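Local coordinates for protein probable zinc protease (Pseudomonas aeruginosa, PDB 4NNZ) that probably acts as a metallopeptidase of the M16 family, forming one subunit of a heterodimeric zinc protease, at residues A[10-13]-A[14-18]; A[93-97]-A[98-102]; A[196-199]-A[200-204]; A[375-379]-A[380-384]. All blocks are in the same frame, centred on the assembly; numbering follows the deposited sequence.

Contact 1: residues A[10-13]-A[14-18]; sequences FSLD and NGLKV
Phe10 and Val18 form an antiparallel hydrogen-bonded pair in a beta hairpin formed by strands 7-11 and 17-22, near its turn. Each backbone donates to the other, Phe10 N to Val18 O at 3.1 Å and Val18 N to Phe10 O at 2.7 Å. Ser11 and Lys17 make the next, non-hydrogen-bonded pair. The chain reverses through a type I turn from Leu12 to Gly15, closed by Gly15 N on Leu12 O at 2.9 Å, while Leu12 N reaches Leu16 O at 2.7 Å. This is the classic type I turn with a G1 bulge: glycine suits the bulge because its positive phi (94°) would press a CB against the preceding carbonyl.

On the sheet face shared by Phe10 and Val18, the aromatic ring lies beside the valine. Its CG sits between the backbone N and the carbonyl carbon (chi1 65°), which turns one ring face onto Val18. Val18 CB makes a CH-pi contact 3.6 Å from the Phe10 ring centroid, and Lys204 makes a cation-pi contact with the same ring. Across the hairpin's other face, Ser11 OG merely brushes the Lys17 aliphatic chain, whose NZ continues to Glu9 and Glu378. Asparagine suits the turn because its amide faces two ways: ND2 donates to Ile214 O, while OD1 rests 3.4 Å from Leu12 CB and weakly accepts from Leu16 N.

Contact 2: residues A[93-97]-A[98-102]; sequences QVLAR and DRLPV
Arg97 and Asp98 meet at the bend where strand 89-96 gives way to helix 100-112, and the arginine curls round the start of the next residue. Its CB lies 3.3 Å from Asp98 N. CG, placed between the backbone N and the carbonyl carbon (chi1 60°), keeps beside the same nitrogen and comes 3.9 Å from Asp98 OD1. The bend at chi2 keeps CD near Asp98 N, and a further bend at chi3 turns NE and the guanidinium. At the tip, NH1 passes obliquely by Asp98 CA at 4.2 Å. The two side chains cross at about a right angle, and the opposite charges do not join: Arg97 NH1 and Asp98 OD1 are 5.3 Å apart. NE and NH2 instead form long, weak ion pairs with Asp197 and Glu202, so a long, forked cation suits this place.

The backbone turn beneath is held by Arg99 N, which donates to Ala96 O at 2.8 Å from above the carbonyl plane. Arg99 occupies the N-cap, and Pro101 fits the first helical turn, where a backbone N-H is not needed for the helix's own bonding. Apolar contact is slight: Leu95 CD1 approaches Leu100 CD1 at 4.3 Å, two branched leucine ends closing the inner side of the bend. Both leucines lie against Val29 of strand 28-35. Leu100 also touches Val198, while Pro101 packs on Leu206 and Tyr210, setting the first turn of helix 100-112 between helix 200-211 and strands 28-35 and 89-96 of the six-stranded sheet.

Contact 3: residues A[196-199]-A[200-204]; sequences GDVT and ADEVK
Thr199 caps the N-terminus of helix 200-211, and its polar contacts run to Glu202 and Val203. Thr199 OG1 accepts from Glu202 N at 3.3 Å, an N-cap bond made possible by OG1 lying between the backbone N and the carbonyl carbon (chi1 60°). Threonine suits the site because its short side chain carries an acceptor back to a first-turn N-H that otherwise makes only a weak, strongly bent bond to Thr199 O. The hydroxyl also donates weakly to the Glu202 carboxylate. The reciprocal bond of a full capping box is not made, since Glu202 OE2 stands 3.6 Å from Thr199 N. Acidic residues here would probably also be favoured by the positive end of the helix dipole. Among backbone bonds, besides that weak one, Val203 N meets Thr199 O at 3.0 Å and begins the regular helical pattern.

The apolar contact is a hydrophobic staple: Val198, just before the cap, sets CG2 3.8 Å from Val203 CG2, the two side chains crossing at about a right angle. Beta-branched valines present methyls close to the backbone, so they meet across so tight a turn. Outside, Glu22 accepts from Ala200 N and touches Thr199, while Val203 lies on Val20; the helix thus starts against strand 17-22, right after strand 190-196 leaves the sheet.

Contact 4: residues A[375-379]-A[380-384]; sequences GQLES and VGLSW
Leu377 and Leu382 are joined by the backbone bond that closes the C-terminal end of helix 367-379, Leu382 N donating to Leu377 O at 2.9 Å. This is a Schellman-like end: the 6→1 bond is made and Gly381 has the positive phi of the motif (82°), a conformation suited to glycine, but Gly381 N stays 3.8 Å from Glu378 O, too far for the 5→2 bond. Leu377 O takes a second bond from Val380 N at 3.1 Å, and the two donors come from opposite faces of the carbonyl plane. The leucine side chains meet at 4.0 Å between Leu377 CD2 and Leu382 CD1, crossing obliquely beside the turn.

Further along, Glu378 folds back at chi2 to lie alongside Trp384, its carboxylate plane 50° from the indole plane. Second-shell residues fix this pair: Lys17 makes a salt bridge to Glu378 OE2, Glu9 accepts from Trp384 NE1, and Ile19 of strand 17-22 touches both side chains. Ser383 OG accepts from Lys385 N, a cap leading toward helix 386-396. A polar C-H suits the carboxylate at the indole edge, where Glu378 OE1 sits 3.1 Å from Trp384 CD1.

Contact 1 touches both contact 3 and contact 4, its centre about 15 Å from each of theirs, while those two are about 21 Å apart. It meets contact 3 by packing, with Phe10 CZ 3.4 Å from Lys204 CA, and contact 4 by a salt bridge of 3.0 Å between Lys17 NZ and Glu378 OE2. A bound PEG molecule lies near that bridge, about 4 Å from the Lys17 side chain and 3 Å from that of Glu378. Contacts 2 and 3 are the closest pair, with centres 11 Å apart; each marks a strand-to-helix passage, and Leu100 CD2 packs on Val198 CG1 at 3.8 Å. Contact 4 touches neither, its nearest atoms about 12 Å from contact 2 and 11 Å from contact 3.

Contact 1: residues A[10-13]-A[14-18]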
ATOM      1  N   PHE A  10      -4.245   8.435 -35.079  1.00 58.63           N
ATOM      2  CA  PHE A  10      -4.336   7.108 -35.654  1.00 60.94           C
ATOM      3  C   PHE A  10      -3.639   6.067 -34.807  1.00 54.16           C
ATOM      4  O   PHE A  10      -2.770   6.391 -34.069  1.00 54.19           O
ATOM      5  CB  PHE A  10      -3.788   7.098 -37.062  1.00 59.85           C
ATOM      6  CG  PHE A  10      -2.334   7.397 -37.146  1.00 64.34           C
ATOM      7  CD1 PHE A  10      -1.886   8.683 -37.107  1.00 66.80           C
ATOM      8  CD2 PHE A  10      -1.429   6.389 -37.294  1.00 62.24           C
ATOM      9  CE1 PHE A  10      -0.561   8.965 -37.209  1.00 62.33           C
ATOM     10  CE2 PHE A  10      -0.098   6.657 -37.401  1.00 63.96           C
ATOM     11  CZ  PHE A  10       0.335   7.953 -37.357  1.00 63.49           C
ATOM     12  N   SER A  11      -4.038   4.817 -34.904  1.00 53.47           N
ATOM     13  CA  SER A  11      -3.366   3.784 -34.153  1.00 51.05           C
ATOM     14  C   SER A  11      -2.867   2.686 -35.016  1.00 48.50           C
ATOM     15  O   SER A  11      -3.584   2.160 -35.786  1.00 50.44           O
ATOM     16  CB  SER A  11      -4.279   3.178 -33.124  1.00 51.56           C
ATOM     17  OG  SER A  11      -5.030   4.158 -32.479  1.00 50.67           O
ATOM     18  N   LEU A  12      -1.636   2.288 -34.811  1.00 51.65           N
ATOM     19  CA  LEU A  12      -1.048   1.227 -35.566  1.00 48.53           C
ATOM     20  C   LEU A  12      -1.617  -0.083 -35.180  1.00 56.03           C
ATOM     21  O   LEU A  12      -2.335  -0.205 -34.225  1.00 55.95           O
ATOM     22  CB  LEU A  12       0.442   1.183 -35.380  1.00 46.70           C
ATOM     23  CG  LEU A  12       1.126   2.492 -35.674  1.00 50.30           C
ATOM     24  CD1 LEU A  12       2.593   2.247 -35.837  1.00 50.62           C
ATOM     25  CD2 LEU A  12       0.590   3.125 -36.927  1.00 50.40           C
ATOM     26  N   ASP A  13      -1.278  -1.077 -35.967  1.00 65.22           N
ATOM     27  CA  ASP A  13      -1.814  -2.399 -35.840  1.00 66.25           C
ATOM     28  C   ASP A  13      -1.447  -2.997 -34.533  1.00 59.90           C
ATOM     29  O   ASP A  13      -2.216  -3.747 -33.987  1.00 56.63           O
ATOM     30  CB  ASP A  13      -1.288  -3.274 -36.952  1.00 77.10           C
ATOM     31  CG  ASP A  13      -2.240  -3.375 -38.094  1.00 86.02           C
ATOM     32  OD1 ASP A  13      -3.444  -3.108 -37.898  1.00 78.88           O
ATOM     33  OD2 ASP A  13      -1.771  -3.730 -39.193  1.00 94.46           O
ATOM     34  N   ASN A  14      -0.270  -2.656 -34.036  1.00 54.91           N
ATOM     35  CA  ASN A  14       0.209  -3.205 -32.783  1.00 53.97           C
ATOM     36  C   ASN A  14      -0.427  -2.509 -31.607  1.00 48.21           C
ATOM     37  O   ASN A  14      -0.243  -2.891 -30.492  1.00 48.97           O
ATOM     38  CB  ASN A  14       1.733  -3.274 -32.689  1.00 51.41           C
ATOM     39  CG  ASN A  14       2.396  -1.971 -32.972  1.00 49.46           C
ATOM     40  OD1 ASN A  14       1.759  -0.960 -33.078  1.00 46.36           O
ATOM     41  ND2 ASN A  14       3.687  -2.004 -33.115  1.00 52.42           N
ATOM     42  N   GLY A  15      -1.262  -1.538 -31.893  1.00 46.90           N
ATOM     43  CA  GLY A  15      -1.983  -0.842 -30.859  1.00 49.68           C
ATOM     44  C   GLY A  15      -1.339   0.411 -30.361  1.00 52.45           C
ATOM     45  O   GLY A  15      -1.851   1.067 -29.499  1.00 52.15           O
ATOM     46  N   LEU A  16      -0.222   0.766 -30.945  1.00 54.08           N
ATOM     47  CA  LEU A  16       0.382   2.019 -30.649  1.00 50.04           C
ATOM     48  C   LEU A  16      -0.558   3.049 -31.141  1.00 47.36           C
ATOM     49  O   LEU A  16      -1.064   2.924 -32.201  1.00 50.26           O
ATOM     50  CB  LEU A  16       1.672   2.134 -31.409  1.00 50.31           C
ATOM     51  CG  LEU A  16       2.427   3.417 -31.164  1.00 51.36           C
ATOM     52  CD1 LEU A  16       2.652   3.592 -29.685  1.00 52.97           C
ATOM     53  CD2 LEU A  16       3.738   3.360 -31.876  1.00 49.69           C
ATOM     54  N   LYS A  17      -0.779   4.079 -30.359  1.00 51.35           N
ATOM     55  CA  LYS A  17      -1.597   5.203 -30.732  1.00 44.93           C
ATOM     56  C   LYS A  17      -0.672   6.313 -31.102  1.00 44.10           C
ATOM     57  O   LYS A  17       0.316   6.512 -30.461  1.00 46.21           O
ATOM     58  CB  LYS A  17      -2.453   5.629 -29.564  1.00 46.22           C
ATOM     59  CG  LYS A  17      -3.487   6.669 -29.898  1.00 53.48           C
ATOM     60  CD  LYS A  17      -4.421   6.904 -28.733  1.00 60.73           C
ATOM     61  CE  LYS A  17      -5.762   7.437 -29.183  1.00 64.20           C
ATOM     62  NZ  LYS A  17      -6.783   7.389 -28.116  1.00 66.11           N
ATOM     63  N   VAL A  18      -0.971   7.012 -32.176  1.00 41.53           N
ATOM     64  CA  VAL A  18      -0.118   8.080 -32.622  1.00 41.22           C
ATOM     65  C   VAL A  18      -0.916   9.352 -32.692  1.00 40.69           C
ATOM     66  O   VAL A  18      -1.992   9.366 -33.209  1.00 40.35           O
ATOM     67  CB  VAL A  18       0.535   7.763 -33.975  1.00 38.95           C
ATOM     68  CG1 VAL A  18       1.448   8.882 -34.378  1.00 39.34           C
ATOM     69  CG2 VAL A  18       1.317   6.470 -33.905  1.00 37.03           C
TER

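Contact 2: residues A[93-97]-A[98-102]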
ATOM      1  N   GLN A  93      12.001  14.171 -26.827  1.00 50.86           N
ATOM      2  CA  GLN A  93      13.116  14.831 -27.408  1.00 52.49           C
ATOM      3  C   GLN A  93      12.586  16.004 -28.180  1.00 48.91           C
ATOM      4  O   GLN A  93      11.468  16.011 -28.563  1.00 46.66           O
ATOM      5  CB  GLN A  93      13.864  13.877 -28.321  1.00 57.70           C
ATOM      6  CG  GLN A  93      12.972  13.103 -29.260  1.00 70.60           C
ATOM      7  CD  GLN A  93      13.365  11.651 -29.412  1.00 83.50           C
ATOM      8  OE1 GLN A  93      12.511  10.774 -29.444  1.00 80.53           O
ATOM      9  NE2 GLN A  93      14.648  11.394 -29.520  1.00 76.13           N
ATOM     10  N   VAL A  94      13.397  17.005 -28.387  1.00 49.33           N
ATOM     11  CA  VAL A  94      12.988  18.112 -29.181  1.00 49.91           C
ATOM     12  C   VAL A  94      14.061  18.251 -30.227  1.00 50.63           C
ATOM     13  O   VAL A  94      15.211  18.007 -29.950  1.00 46.23           O
ATOM     14  CB  VAL A  94      12.835  19.358 -28.334  1.00 55.31           C
ATOM     15  CG1 VAL A  94      13.947  19.462 -27.332  1.00 55.40           C
ATOM     16  CG2 VAL A  94      12.771  20.581 -29.202  1.00 57.08           C
ATOM     17  N   LEU A  95      13.680  18.587 -31.445  1.00 49.13           N
ATOM     18  CA  LEU A  95      14.621  18.481 -32.533  1.00 49.65           C
ATOM     19  C   LEU A  95      14.303  19.159 -33.825  1.00 50.13           C
ATOM     20  O   LEU A  95      13.227  19.656 -34.058  1.00 52.17           O
ATOM     21  CB  LEU A  95      14.914  17.025 -32.803  1.00 54.54           C
ATOM     22  CG  LEU A  95      13.775  16.069 -32.491  1.00 61.09           C
ATOM     23  CD1 LEU A  95      12.961  15.741 -33.711  1.00 65.77           C
ATOM     24  CD2 LEU A  95      14.327  14.820 -31.894  1.00 63.52           C
ATOM     25  N   ALA A  96      15.307  19.154 -34.665  1.00 50.74           N
ATOM     26  CA  ALA A  96      15.232  19.719 -35.965  1.00 48.72           C
ATOM     27  C   ALA A  96      14.431  18.836 -36.857  1.00 47.41           C
ATOM     28  O   ALA A  96      14.520  17.651 -36.874  1.00 43.40           O
ATOM     29  CB  ALA A  96      16.616  19.912 -36.510  1.00 47.70           C
ATOM     30  N   ARG A  97      13.637  19.482 -37.639  1.00 53.55           N
ATOM     31  CA  ARG A  97      12.580  18.825 -38.374  1.00 60.32           C
ATOM     32  C   ARG A  97      13.092  17.714 -39.267  1.00 56.69           C
ATOM     33  O   ARG A  97      12.424  16.744 -39.458  1.00 62.04           O
ATOM     34  CB  ARG A  97      11.709  19.799 -39.161  1.00 63.15           C
ATOM     35  CG  ARG A  97      12.418  20.616 -40.204  1.00 66.79           C
ATOM     36  CD  ARG A  97      11.885  20.399 -41.605  1.00 77.47           C
ATOM     37  NE  ARG A  97      10.759  19.486 -41.699  1.00 81.53           N
ATOM     38  CZ  ARG A  97      10.715  18.450 -42.525  1.00 81.31           C
ATOM     39  NH1 ARG A  97      11.743  18.179 -43.302  1.00 76.89           N
ATOM     40  NH2 ARG A  97       9.658  17.672 -42.550  1.00 77.44           N
ATOM     41  N   ASP A  98      14.276  17.831 -39.799  1.00 58.46           N
ATOM     42  CA  ASP A  98      14.723  16.818 -40.703  1.00 61.24           C
ATOM     43  C   ASP A  98      15.278  15.642 -39.973  1.00 59.87           C
ATOM     44  O   ASP A  98      15.505  14.612 -40.551  1.00 63.74           O
ATOM     45  CB  ASP A  98      15.761  17.377 -41.651  1.00 67.89           C
ATOM     46  CG  ASP A  98      16.653  18.397 -41.002  1.00 80.26           C
ATOM     47  OD1 ASP A  98      16.134  19.464 -40.560  1.00 89.85           O
ATOM     48  OD2 ASP A  98      17.869  18.127 -40.961  1.00 76.08           O
ATOM     49  N   ARG A  99      15.489  15.799 -38.689  1.00 62.18           N
ATOM     50  CA  ARG A  99      16.111  14.764 -37.897  1.00 62.65           C
ATOM     51  C   ARG A  99      15.103  13.840 -37.235  1.00 56.60           C
ATOM     52  O   ARG A  99      15.449  12.993 -36.469  1.00 48.42           O
ATOM     53  CB  ARG A  99      17.049  15.385 -36.874  1.00 67.00           C
ATOM     54  CG  ARG A  99      18.527  15.246 -37.189  1.00 69.49           C
ATOM     55  CD  ARG A  99      18.828  15.350 -38.668  1.00 81.23           C
ATOM     56  NE  ARG A  99      20.197  14.955 -39.011  1.00 86.32           N
ATOM     57  CZ  ARG A  99      21.305  15.525 -38.537  1.00 85.09           C
ATOM     58  NH1 ARG A  99      21.242  16.537 -37.692  1.00 82.84           N
ATOM     59  NH2 ARG A  99      22.486  15.082 -38.912  1.00 82.05           N
ATOM     60  N   LEU A 100      13.843  14.006 -37.564  1.00 57.65           N
ATOM     61  CA  LEU A 100      12.786  13.268 -36.915  1.00 56.08           C
ATOM     62  C   LEU A 100      12.927  11.782 -37.129  1.00 58.84           C
ATOM     63  O   LEU A 100      12.652  10.995 -36.239  1.00 60.73           O
ATOM     64  CB  LEU A 100      11.439  13.745 -37.412  1.00 51.56           C
ATOM     65  CG  LEU A 100      10.218  12.990 -36.930  1.00 55.17           C
ATOM     66  CD1 LEU A 100      10.202  12.857 -35.430  1.00 59.25           C
ATOM     67  CD2 LEU A 100       8.947  13.630 -37.389  1.00 52.89           C
ATOM     68  N   PRO A 101      13.396  11.382 -38.292  1.00 61.38           N
ATOM     69  CA  PRO A 101      13.487   9.973 -38.604  1.00 60.67           C
ATOM     70  C   PRO A 101      14.396   9.266 -37.660  1.00 56.19           C
ATOM     71  O   PRO A 101      14.097   8.199 -37.223  1.00 55.74           O
ATOM     72  CB  PRO A 101      14.130   9.996 -39.964  1.00 58.61           C
ATOM     73  CG  PRO A 101      13.557  11.196 -40.584  1.00 62.45           C
ATOM     74  CD  PRO A 101      13.194  12.160 -39.507  1.00 61.22           C
ATOM     75  N   VAL A 102      15.490   9.890 -37.304  1.00 58.21           N
ATOM     76  CA  VAL A 102      16.407   9.258 -36.396  1.00 61.20           C
ATOM     77  C   VAL A 102      15.971   9.305 -34.946  1.00 59.34           C
ATOM     78  O   VAL A 102      16.340   8.472 -34.169  1.00 57.09           O
ATOM     79  CB  VAL A 102      17.811   9.803 -36.556  1.00 63.22           C
ATOM     80  CG1 VAL A 102      17.956  11.133 -35.869  1.00 66.81           C
ATOM     81  CG2 VAL A 102      18.786   8.828 -35.972  1.00 69.01           C
TER

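Contact 3: residues A[196-199]-A[200-204]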
ATOM      1  N   GLY A 196       4.770  19.972 -34.243  1.00 50.01           N
ATOM      2  CA  GLY A 196       5.761  20.780 -34.890  1.00 53.50           C
ATOM      3  C   GLY A 196       5.633  20.835 -36.385  1.00 53.57           C
ATOM      4  O   GLY A 196       4.612  20.571 -36.944  1.00 49.82           O
ATOM      5  N   ASP A 197       6.741  21.128 -37.018  1.00 52.89           N
ATOM      6  CA  ASP A 197       6.818  21.384 -38.425  1.00 60.24           C
ATOM      7  C   ASP A 197       6.868  20.071 -39.168  1.00 60.29           C
ATOM      8  O   ASP A 197       7.878  19.690 -39.707  1.00 60.89           O
ATOM      9  CB  ASP A 197       8.103  22.168 -38.655  1.00 65.00           C
ATOM     10  CG  ASP A 197       8.233  22.708 -40.033  1.00 67.45           C
ATOM     11  OD1 ASP A 197       7.242  23.160 -40.605  1.00 70.83           O
ATOM     12  OD2 ASP A 197       9.352  22.712 -40.542  1.00 65.39           O
ATOM     13  N   VAL A 198       5.754  19.368 -39.185  1.00 63.32           N
ATOM     14  CA  VAL A 198       5.672  18.132 -39.926  1.00 69.76           C
ATOM     15  C   VAL A 198       4.289  17.953 -40.456  1.00 71.95           C
ATOM     16  O   VAL A 198       3.384  18.642 -40.061  1.00 66.37           O
ATOM     17  CB  VAL A 198       5.943  16.889 -39.085  1.00 69.72           C
ATOM     18  CG1 VAL A 198       7.396  16.778 -38.722  1.00 70.05           C
ATOM     19  CG2 VAL A 198       5.057  16.881 -37.873  1.00 74.63           C
ATOM     20  N   THR A 199       4.148  16.967 -41.322  1.00 71.75           N
ATOM     21  CA  THR A 199       2.880  16.598 -41.891  1.00 68.94           C
ATOM     22  C   THR A 199       2.445  15.279 -41.346  1.00 59.94           C
ATOM     23  O   THR A 199       3.219  14.386 -41.180  1.00 62.22           O
ATOM     24  CB  THR A 199       2.964  16.511 -43.403  1.00 67.88           C
ATOM     25  OG1 THR A 199       3.931  15.537 -43.772  1.00 64.90           O
ATOM     26  CG2 THR A 199       3.399  17.810 -43.933  1.00 72.22           C
ATOM     27  N   ALA A 200       1.169  15.169 -41.080  1.00 61.41           N
ATOM     28  CA  ALA A 200       0.633  14.029 -40.396  1.00 61.42           C
ATOM     29  C   ALA A 200       0.873  12.776 -41.168  1.00 61.36           C
ATOM     30  O   ALA A 200       1.007  11.722 -40.602  1.00 66.26           O
ATOM     31  CB  ALA A 200      -0.838  14.223 -40.144  1.00 67.40           C
ATOM     32  N   ASP A 201       0.850  12.879 -42.474  1.00 61.82           N
ATOM     33  CA  ASP A 201       1.183  11.760 -43.313  1.00 62.36           C
ATOM     34  C   ASP A 201       2.623  11.362 -43.243  1.00 59.03           C
ATOM     35  O   ASP A 201       2.966  10.209 -43.320  1.00 56.45           O
ATOM     36  CB  ASP A 201       0.718  12.001 -44.718  1.00 66.77           C
ATOM     37  CG  ASP A 201      -0.702  11.627 -44.890  1.00 67.99           C
ATOM     38  OD1 ASP A 201      -1.054  10.492 -44.558  1.00 70.75           O
ATOM     39  OD2 ASP A 201      -1.481  12.474 -45.317  1.00 74.96           O
ATOM     40  N   GLU A 202       3.465  12.347 -43.124  1.00 61.53           N
ATOM     41  CA  GLU A 202       4.843  12.071 -43.004  1.00 69.55           C
ATOM     42  C   GLU A 202       5.070  11.283 -41.745  1.00 66.54           C
ATOM     43  O   GLU A 202       5.757  10.307 -41.767  1.00 61.76           O
ATOM     44  CB  GLU A 202       5.551  13.400 -42.888  0.50 82.29           C
ATOM     45  CG  GLU A 202       7.014  13.408 -43.238  0.50 91.66           C
ATOM     46  CD  GLU A 202       7.457  14.779 -43.667  0.50100.93           C
ATOM     47  OE1 GLU A 202       8.094  14.904 -44.738  0.50110.28           O
ATOM     48  OE2 GLU A 202       7.134  15.729 -42.943  0.50101.33           O
ATOM     49  N   VAL A 203       4.498  11.719 -40.639  1.00 60.61           N
ATOM     50  CA  VAL A 203       4.675  11.024 -39.376  1.00 60.00           C
ATOM     51  C   VAL A 203       4.092   9.620 -39.416  1.00 57.95           C
ATOM     52  O   VAL A 203       4.671   8.678 -38.928  1.00 55.72           O
ATOM     53  CB  VAL A 203       4.037  11.805 -38.223  1.00 61.91           C
ATOM     54  CG1 VAL A 203       4.138  11.035 -36.935  1.00 62.15           C
ATOM     55  CG2 VAL A 203       4.673  13.154 -38.071  1.00 54.48           C
ATOM     56  N   LYS A 204       2.947   9.487 -40.049  1.00 58.06           N
ATOM     57  CA  LYS A 204       2.275   8.227 -40.088  1.00 60.25           C
ATOM     58  C   LYS A 204       3.169   7.222 -40.737  1.00 59.00           C
ATOM     59  O   LYS A 204       3.258   6.102 -40.311  1.00 57.97           O
ATOM     60  CB  LYS A 204       1.018   8.363 -40.905  1.00 66.96           C
ATOM     61  CG  LYS A 204       0.319   7.055 -41.163  1.00 76.41           C
ATOM     62  CD  LYS A 204      -1.118   7.288 -41.611  1.00 84.18           C
ATOM     63  CE  LYS A 204      -2.065   6.201 -41.129  1.00 83.90           C
ATOM     64  NZ  LYS A 204      -3.429   6.700 -40.841  1.00 79.52           N
TER

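Contact 4: residues A[375-379]-A[380-384]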
ATOM      1  N   GLY A 375       0.046  13.875 -24.027  1.00 50.40           N
ATOM      2  CA  GLY A 375       0.559  12.621 -23.535  1.00 57.05           C
ATOM      3  C   GLY A 375       0.120  12.287 -22.141  1.00 54.19           C
ATOM      4  O   GLY A 375      -0.122  11.173 -21.804  1.00 68.80           O
ATOM      5  N   GLN A 376       0.032  13.292 -21.324  1.00 43.55           N
ATOM      6  CA  GLN A 376      -0.426  13.139 -19.986  1.00 48.31           C
ATOM      7  C   GLN A 376      -1.808  12.527 -19.945  1.00 46.89           C
ATOM      8  O   GLN A 376      -2.036  11.562 -19.289  1.00 43.98           O
ATOM      9  CB  GLN A 376      -0.497  14.510 -19.376  1.00 51.71           C
ATOM     10  CG  GLN A 376       0.329  14.672 -18.152  1.00 54.31           C
ATOM     11  CD  GLN A 376      -0.544  14.843 -16.966  1.00 60.11           C
ATOM     12  OE1 GLN A 376      -1.483  14.081 -16.780  1.00 71.11           O
ATOM     13  NE2 GLN A 376      -0.253  15.840 -16.145  1.00 64.03           N
ATOM     14  N   LEU A 377      -2.727  13.151 -20.643  1.00 42.48           N
ATOM     15  CA  LEU A 377      -4.130  12.893 -20.576  1.00 42.44           C
ATOM     16  C   LEU A 377      -4.351  11.531 -21.138  1.00 43.56           C
ATOM     17  O   LEU A 377      -5.091  10.758 -20.607  1.00 43.59           O
ATOM     18  CB  LEU A 377      -4.884  13.884 -21.429  1.00 39.09           C
ATOM     19  CG  LEU A 377      -4.998  15.299 -20.917  1.00 40.45           C
ATOM     20  CD1 LEU A 377      -5.438  16.246 -21.998  1.00 42.56           C
ATOM     21  CD2 LEU A 377      -5.884  15.386 -19.723  1.00 37.81           C
ATOM     22  N   GLU A 378      -3.692  11.258 -22.235  1.00 41.73           N
ATOM     23  CA  GLU A 378      -3.761   9.993 -22.892  1.00 48.01           C
ATOM     24  C   GLU A 378      -3.187   8.817 -22.105  1.00 45.49           C
ATOM     25  O   GLU A 378      -3.556   7.701 -22.314  1.00 44.67           O
ATOM     26  CB  GLU A 378      -3.168  10.100 -24.284  1.00 52.86           C
ATOM     27  CG  GLU A 378      -3.959   9.389 -25.354  1.00 58.68           C
ATOM     28  CD  GLU A 378      -5.109  10.192 -25.890  1.00 59.34           C
ATOM     29  OE1 GLU A 378      -4.975  11.392 -26.077  1.00 61.40           O
ATOM     30  OE2 GLU A 378      -6.150   9.610 -26.152  1.00 68.06           O
ATOM     31  N   SER A 379      -2.260   9.082 -21.222  1.00 42.96           N
ATOM     32  CA  SER A 379      -1.700   8.046 -20.412  1.00 40.72           C
ATOM     33  C   SER A 379      -2.584   7.740 -19.231  1.00 41.50           C
ATOM     34  O   SER A 379      -2.385   6.795 -18.531  1.00 38.55           O
ATOM     35  CB  SER A 379      -0.321   8.457 -19.960  1.00 39.02           C
ATOM     36  OG  SER A 379       0.256   9.222 -20.964  1.00 40.00           O
ATOM     37  N   VAL A 380      -3.561   8.584 -19.026  1.00 37.57           N
ATOM     38  CA  VAL A 380      -4.350   8.554 -17.849  1.00 38.97           C
ATOM     39  C   VAL A 380      -5.785   8.110 -18.154  1.00 40.90           C
ATOM     40  O   VAL A 380      -6.631   8.122 -17.307  1.00 38.37           O
ATOM     41  CB  VAL A 380      -4.196   9.932 -17.173  1.00 38.71           C
ATOM     42  CG1 VAL A 380      -5.485  10.639 -16.876  1.00 37.38           C
ATOM     43  CG2 VAL A 380      -3.272   9.865 -15.996  1.00 35.01           C
ATOM     44  N   GLY A 381      -6.031   7.693 -19.377  1.00 45.50           N
ATOM     45  CA  GLY A 381      -7.363   7.327 -19.774  1.00 48.76           C
ATOM     46  C   GLY A 381      -8.304   8.439 -20.181  1.00 53.31           C
ATOM     47  O   GLY A 381      -9.487   8.233 -20.270  1.00 56.42           O
ATOM     48  N   LEU A 382      -7.782   9.607 -20.460  1.00 47.93           N
ATOM     49  CA  LEU A 382      -8.608  10.709 -20.820  1.00 46.31           C
ATOM     50  C   LEU A 382      -8.207  11.059 -22.226  1.00 49.68           C
ATOM     51  O   LEU A 382      -7.069  10.924 -22.573  1.00 48.12           O
ATOM     52  CB  LEU A 382      -8.333  11.859 -19.881  1.00 45.20           C
ATOM     53  CG  LEU A 382      -8.651  11.700 -18.411  1.00 44.91           C
ATOM     54  CD1 LEU A 382      -8.268  12.928 -17.634  1.00 43.28           C
ATOM     55  CD2 LEU A 382     -10.112  11.457 -18.229  1.00 47.74           C
ATOM     56  N   SER A 383      -9.153  11.470 -23.049  1.00 51.19           N
ATOM     57  CA  SER A 383      -8.860  11.862 -24.414  1.00 52.28           C
ATOM     58  C   SER A 383      -8.148  13.175 -24.499  1.00 52.00           C
ATOM     59  O   SER A 383      -8.303  14.003 -23.644  1.00 54.43           O
ATOM     60  CB  SER A 383     -10.132  11.982 -25.215  1.00 55.73           C
ATOM     61  OG  SER A 383      -9.830  12.297 -26.545  1.00 53.70           O
ATOM     62  N   TRP A 384      -7.389  13.382 -25.553  1.00 48.57           N
ATOM     63  CA  TRP A 384      -6.777  14.664 -25.771  1.00 53.17           C
ATOM     64  C   TRP A 384      -7.784  15.715 -26.152  1.00 51.65           C
ATOM     65  O   TRP A 384      -7.504  16.871 -26.086  1.00 49.30           O
ATOM     66  CB  TRP A 384      -5.701  14.591 -26.825  1.00 60.98           C
ATOM     67  CG  TRP A 384      -6.186  14.091 -28.081  1.00 61.28           C
ATOM     68  CD1 TRP A 384      -6.329  12.818 -28.419  1.00 62.04           C
ATOM     69  CD2 TRP A 384      -6.620  14.855 -29.182  1.00 61.48           C
ATOM     70  NE1 TRP A 384      -6.823  12.719 -29.668  1.00 66.57           N
ATOM     71  CE2 TRP A 384      -7.013  13.974 -30.160  1.00 67.46           C
ATOM     72  CE3 TRP A 384      -6.719  16.205 -29.434  1.00 65.86           C
ATOM     73  CZ2 TRP A 384      -7.493  14.391 -31.371  1.00 66.66           C
ATOM     74  CZ3 TRP A 384      -7.191  16.608 -30.618  1.00 67.81           C
ATOM     75  CH2 TRP A 384      -7.574  15.714 -31.575  1.00 65.75           C
TER